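Local coordinates for PA1221 (Pseudomonas aeruginosa, PDB 4DG8), which joins an AMP-binding enzyme region of the ANL clan to a phosphopantetheine attachment site, and holds adenosine monophosphate in this crystal, at residues I166-F171 against E313-T318; R56-S61 against C93-L98. All coordinates share one frame; numbering follows the deposited sequence.

Contact 1 of 2, residues I166-F171 against E313-T318; sequences IAYINF and ENTTFT
Y168 reaches out of a classic beta bulge, in which A167 and Y168 both face C184 of the neighbouring antiparallel strand, and meets T315 and T316 in the loop between strands 304-309 and 319-322. The case illustrates how one long side chain can link a strand of one sheet to a loop that joins two strands of another. With CG set between the backbone N and the carbonyl carbon (chi1 65°), the phenol crosses the gap and presents its hydroxyl end to both threonines. The closest approach is Y168 OH to T315 CG2, 3.7 Å, a van der Waals contact; the hydroxyls of both residues find their polar partners elsewhere, Y168 OH hydrogen-bonding with T219 OG1 and T315 OG1 with G369 O. The two threonines straddle the plane of the tyrosine ring, the T315 methyl lying on one side and T316 OG1 on the other, the latter 4.3 Å from Y168 OH. Both threonines have positive phi, and the tight bend of the loop is fastened from outside by R191, which bonds N314 O and T315 O, and by D216, which takes T316 N. T316 CG2 sits 3.8 Å above the plane of the F317 ring, displaced toward its rim.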
loop_
_atom_site.group_PDB
_atom_site.type_symbol
_atom_site.label_atom_id
_atom_site.label_comp_id
_atom_site.label_asym_id
_atom_site.label_seq_id
_atom_site.Cartn_x
_atom_site.Cartn_y
_atom_site.Cartn_z
ATOM N N ILE A 166 -4.383 5.278 16.123
ATOM C CA ILE A 166 -3.779 4.432 15.092
ATOM C C ILE A 166 -4.853 3.495 14.550
ATOM O O ILE A 166 -5.566 2.853 15.330
ATOM C CB ILE A 166 -2.614 3.566 15.664
ATOM C CG1 ILE A 166 -1.620 4.435 16.439
ATOM C CG2 ILE A 166 -1.923 2.742 14.539
ATOM C CD1 ILE A 166 -1.024 5.563 15.616
ATOM N N ALA A 167 -5.042 3.508 13.232
ATOM C CA ALA A 167 -5.846 2.506 12.523
ATOM C C ALA A 167 -5.085 1.226 12.110
ATOM O O ALA A 167 -5.608 0.101 12.165
ATOM C CB ALA A 167 -6.541 3.140 11.314
ATOM N N TYR A 168 -3.865 1.390 11.635
ATOM C CA TYR A 168 -3.128 0.210 11.182
ATOM C C TYR A 168 -1.632 0.420 11.131
ATOM O O TYR A 168 -1.143 1.554 11.182
ATOM C CB TYR A 168 -3.661 -0.316 9.828
ATOM C CG TYR A 168 -3.478 0.604 8.642
ATOM C CD1 TYR A 168 -2.246 0.726 8.005
ATOM C CD2 TYR A 168 -4.552 1.316 8.124
ATOM C CE1 TYR A 168 -2.085 1.568 6.911
ATOM C CE2 TYR A 168 -4.402 2.154 7.025
ATOM C CZ TYR A 168 -3.174 2.279 6.421
ATOM O OH TYR A 168 -3.048 3.114 5.319
ATOM N N ILE A 169 -0.913 -0.688 11.024
ATOM C CA ILE A 169 0.515 -0.647 10.784
ATOM C C ILE A 169 0.875 -1.330 9.461
ATOM O O ILE A 169 0.387 -2.416 9.166
ATOM C CB ILE A 169 1.299 -1.307 11.935
ATOM C CG1 ILE A 169 1.124 -0.483 13.205
ATOM C CG2 ILE A 169 2.798 -1.474 11.550
ATOM C CD1 ILE A 169 1.717 -1.093 14.442
ATOM N N ASN A 170 1.721 -0.684 8.663
ATOM C CA ASN A 170 2.301 -1.317 7.478
ATOM C C ASN A 170 3.805 -1.321 7.615
ATOM O O ASN A 170 4.412 -0.285 7.904
ATOM C CB ASN A 170 1.931 -0.578 6.190
ATOM C CG ASN A 170 0.496 -0.859 5.741
ATOM O OD1 ASN A 170 -0.326 -1.391 6.504
ATOM N ND2 ASN A 170 0.185 -0.489 4.500
ATOM N N PHE A 171 4.428 -2.470 7.397
ATOM C CA PHE A 171 5.881 -2.531 7.545
ATOM C C PHE A 171 6.540 -2.078 6.240
ATOM O O PHE A 171 6.060 -2.405 5.144
ATOM C CB PHE A 171 6.335 -3.938 7.916
ATOM C CG PHE A 171 6.345 -4.206 9.400
ATOM C CD1 PHE A 171 7.375 -3.734 10.194
ATOM C CD2 PHE A 171 5.325 -4.932 10.000
ATOM C CE1 PHE A 171 7.390 -3.982 11.568
ATOM C CE2 PHE A 171 5.339 -5.189 11.373
ATOM C CZ PHE A 171 6.364 -4.710 12.153
ATOM N N GLU A 313 4.189 6.599 4.589
ATOM C CA GLU A 313 4.273 7.557 5.694
ATOM C C GLU A 313 3.249 8.702 5.601
ATOM O O GLU A 313 3.009 9.430 6.583
ATOM C CB GLU A 313 5.690 8.163 5.752
ATOM C CG GLU A 313 6.804 7.203 6.177
ATOM C CD GLU A 313 7.303 6.297 5.038
ATOM O OE1 GLU A 313 6.663 6.239 3.951
ATOM O OE2 GLU A 313 8.359 5.653 5.242
ATOM N N ASN A 314 2.764 8.953 4.390
ATOM C CA ASN A 314 1.667 9.898 4.139
ATOM C C ASN A 314 0.324 9.241 3.802
ATOM O O ASN A 314 -0.510 9.834 3.115
ATOM C CB ASN A 314 2.062 11.086 3.253
ATOM C CG ASN A 314 1.074 12.272 3.356
ATOM O OD1 ASN A 314 0.494 12.547 4.415
ATOM N ND2 ASN A 314 0.884 12.972 2.240
ATOM N N THR A 315 0.205 7.959 4.132
ATOM C CA THR A 315 -1.068 7.245 4.011
ATOM C C THR A 315 -1.609 7.144 2.577
ATOM O O THR A 315 -2.501 7.912 2.201
ATOM C CB THR A 315 -2.161 7.813 4.968
ATOM O OG1 THR A 315 -1.598 8.030 6.271
ATOM C CG2 THR A 315 -3.371 6.828 5.079
ATOM N N THR A 316 -1.076 6.199 1.788
ATOM C CA THR A 316 -1.582 5.999 0.421
ATOM C C THR A 316 -1.186 7.072 -0.599
ATOM O O THR A 316 -0.270 6.838 -1.396
ATOM C CB THR A 316 -3.083 5.687 0.402
ATOM O OG1 THR A 316 -3.354 4.658 1.364
ATOM C CG2 THR A 316 -3.516 5.207 -0.989
ATOM N N PHE A 317 -2.001 8.100 -0.761
ATOM C CA PHE A 317 -1.701 9.147 -1.731
ATOM C C PHE A 317 -1.247 10.452 -1.090
ATOM O O PHE A 317 -1.697 10.839 -0.016
ATOM C CB PHE A 317 -2.936 9.460 -2.584
ATOM C CG PHE A 317 -3.359 8.347 -3.481
ATOM C CD1 PHE A 317 -2.429 7.435 -3.965
ATOM C CD2 PHE A 317 -4.694 8.232 -3.882
ATOM C CE1 PHE A 317 -2.827 6.411 -4.817
ATOM C CE2 PHE A 317 -5.090 7.211 -4.722
ATOM C CZ PHE A 317 -4.158 6.292 -5.181
ATOM N N THR A 318 -0.376 11.140 -1.812
ATOM C CA THR A 318 0.092 12.468 -1.465
ATOM C C THR A 318 -0.410 13.417 -2.553
ATOM O O THR A 318 -1.042 14.426 -2.262
ATOM C CB THR A 318 1.621 12.510 -1.289
ATOM O OG1 THR A 318 1.972 11.713 -0.148
ATOM C CG2 THR A 318 2.088 13.924 -1.051
#

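Contact 2 of 2, residues R56-S61 against C93-L98; sequences RQLLDS and CLLAIL
D60 N donates to R56 O at 2.9 Å, one of the backbone bonds that hold the helical turn carrying L58 and L59, the two leucines that L95 meets. No hydrogen bond joins the two segments; they meet as an example of plain apolar helix packing, with 115 Å² buried in all. L95 is the intruding residue. Its CB points at the other helix, and with CG anti to the backbone N (chi1 -179°) and chi2 at 58°, the CD2 methyl comes to lie 4.1 Å from L58 CG. The same methyl stands 4.5 Å from L59 CA, so a single branch bears on both a side chain and the backbone beside it. L58 and L95 run at a slant to each other rather than side by side. L59 adds less: its CB turns from the partner helix, although the CD1 methyl swings back to 4.8 Å from L95 CD2. The nearest CA atoms, those of L59 and L95, are 8.0 Å apart. F33 of helix 29-39 touches both L58 and L95, while L95 also reaches A62 farther along helix 55-72, and helix 88-99 rests L94, I97 and L98 on Y104 of strand 103-106.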
loop_
_atom_site.group_PDB
_atom_site.type_symbol
_atom_site.label_atom_id
_atom_site.label_comp_id
_atom_site.label_asym_id
_atom_site.label_seq_id
_atom_site.Cartn_x
_atom_site.Cartn_y
_atom_site.Cartn_z
ATOM N N ARG A 56 -25.765 -2.934 7.440
ATOM C CA ARG A 56 -26.231 -3.385 8.748
ATOM C C ARG A 56 -25.638 -4.756 9.138
ATOM O O ARG A 56 -25.165 -4.915 10.249
ATOM C CB ARG A 56 -27.765 -3.391 8.830
ATOM C CG ARG A 56 -28.338 -3.641 10.233
ATOM N N GLN A 57 -25.653 -5.736 8.240
ATOM C CA GLN A 57 -25.066 -7.031 8.575
ATOM C C GLN A 57 -23.574 -6.896 8.898
ATOM O O GLN A 57 -23.085 -7.517 9.836
ATOM C CB GLN A 57 -25.268 -8.043 7.456
ATOM C CG GLN A 57 -26.696 -8.075 6.942
ATOM C CD GLN A 57 -26.884 -8.984 5.740
ATOM O OE1 GLN A 57 -26.249 -8.802 4.692
ATOM N NE2 GLN A 57 -27.776 -9.964 5.880
ATOM N N LEU A 58 -22.865 -6.084 8.118
ATOM C CA LEU A 58 -21.436 -5.860 8.332
ATOM C C LEU A 58 -21.193 -5.267 9.715
ATOM O O LEU A 58 -20.365 -5.776 10.471
ATOM C CB LEU A 58 -20.833 -4.959 7.244
ATOM C CG LEU A 58 -19.326 -4.730 7.397
ATOM C CD1 LEU A 58 -18.602 -6.062 7.630
ATOM C CD2 LEU A 58 -18.714 -3.966 6.232
ATOM N N LEU A 59 -21.949 -4.216 10.043
ATOM C CA LEU A 59 -21.876 -3.558 11.343
ATOM C C LEU A 59 -22.211 -4.513 12.501
ATOM O O LEU A 59 -21.503 -4.527 13.490
ATOM C CB LEU A 59 -22.771 -2.310 11.380
ATOM C CG LEU A 59 -22.791 -1.470 12.670
ATOM C CD1 LEU A 59 -21.412 -0.981 13.037
ATOM C CD2 LEU A 59 -23.763 -0.293 12.567
ATOM N N ASP A 60 -23.285 -5.291 12.382
ATOM C CA ASP A 60 -23.621 -6.296 13.400
ATOM C C ASP A 60 -22.504 -7.329 13.619
ATOM O O ASP A 60 -22.146 -7.658 14.764
ATOM C CB ASP A 60 -24.902 -7.054 13.036
ATOM C CG ASP A 60 -26.158 -6.200 13.137
ATOM O OD1 ASP A 60 -26.113 -5.086 13.720
ATOM O OD2 ASP A 60 -27.202 -6.669 12.625
ATOM N N SER A 61 -21.976 -7.869 12.526
ATOM C CA SER A 61 -20.937 -8.890 12.649
ATOM C C SER A 61 -19.679 -8.298 13.291
ATOM O O SER A 61 -19.075 -8.891 14.199
ATOM C CB SER A 61 -20.624 -9.515 11.286
ATOM O OG SER A 61 -21.784 -10.113 10.729
ATOM N N CYS A 93 -13.170 -8.350 10.188
ATOM C CA CYS A 93 -12.092 -8.233 11.177
ATOM C C CYS A 93 -11.551 -6.820 11.232
ATOM O O CYS A 93 -11.326 -6.280 12.310
ATOM C CB CYS A 93 -10.915 -9.161 10.840
ATOM S SG CYS A 93 -11.147 -10.863 11.310
ATOM N N LEU A 94 -11.312 -6.228 10.065
ATOM C CA LEU A 94 -10.723 -4.889 10.047
ATOM C C LEU A 94 -11.646 -3.906 10.754
ATOM O O LEU A 94 -11.192 -3.050 11.535
ATOM C CB LEU A 94 -10.473 -4.408 8.609
ATOM C CG LEU A 94 -9.520 -5.247 7.748
ATOM C CD1 LEU A 94 -9.356 -4.570 6.401
ATOM C CD2 LEU A 94 -8.158 -5.416 8.428
ATOM N N LEU A 95 -12.948 -4.015 10.481
ATOM C CA LEU A 95 -13.863 -3.071 11.123
ATOM C C LEU A 95 -13.956 -3.331 12.636
ATOM O O LEU A 95 -14.062 -2.395 13.418
ATOM C CB LEU A 95 -15.263 -3.108 10.473
ATOM C CG LEU A 95 -16.331 -2.164 11.028
ATOM C CD1 LEU A 95 -15.868 -0.695 10.930
ATOM C CD2 LEU A 95 -17.676 -2.369 10.300
ATOM N N ALA A 96 -13.952 -4.601 13.043
ATOM C CA ALA A 96 -14.103 -4.928 14.463
ATOM C C ALA A 96 -12.870 -4.440 15.251
ATOM O O ALA A 96 -12.979 -3.929 16.385
ATOM C CB ALA A 96 -14.306 -6.421 14.642
ATOM N N ILE A 97 -11.705 -4.579 14.622
ATOM C CA ILE A 97 -10.468 -4.070 15.195
ATOM C C ILE A 97 -10.575 -2.565 15.374
ATOM O O ILE A 97 -10.353 -2.058 16.472
ATOM C CB ILE A 97 -9.228 -4.444 14.356
ATOM C CG1 ILE A 97 -8.867 -5.910 14.595
ATOM C CG2 ILE A 97 -8.022 -3.587 14.777
ATOM C CD1 ILE A 97 -8.128 -6.578 13.424
ATOM N N LEU A 98 -10.967 -1.850 14.320
ATOM C CA LEU A 98 -11.101 -0.394 14.462
ATOM C C LEU A 98 -12.123 0.045 15.516
ATOM O O LEU A 98 -11.874 0.985 16.282
ATOM C CB LEU A 98 -11.418 0.256 13.115
ATOM C CG LEU A 98 -10.357 0.022 12.037
ATOM C CD1 LEU A 98 -10.721 0.874 10.847
ATOM C CD2 LEU A 98 -8.961 0.363 12.559
#

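How the contacts relate
The two contacts follow one another along the chain, contact 2 closing before contact 1 opens, and their centres lie 21 Å apart. They nevertheless meet where A167 O comes within 3.4 Å of L98 CD2, a packing contact between the bulged strand and helix 88-99. Y104 makes a second connection: its strand pairs with 166-172, its ring meets that of Y168, and helix 88-99 lies against it. They differ in position. Contact 1 is central, about 8 Å from the centre of the chain, and the nearest atoms of the T316 side chain and the bound adenosine monophosphate are about 7 Å apart; contact 2 is peripheral, about 22 Å from that centre.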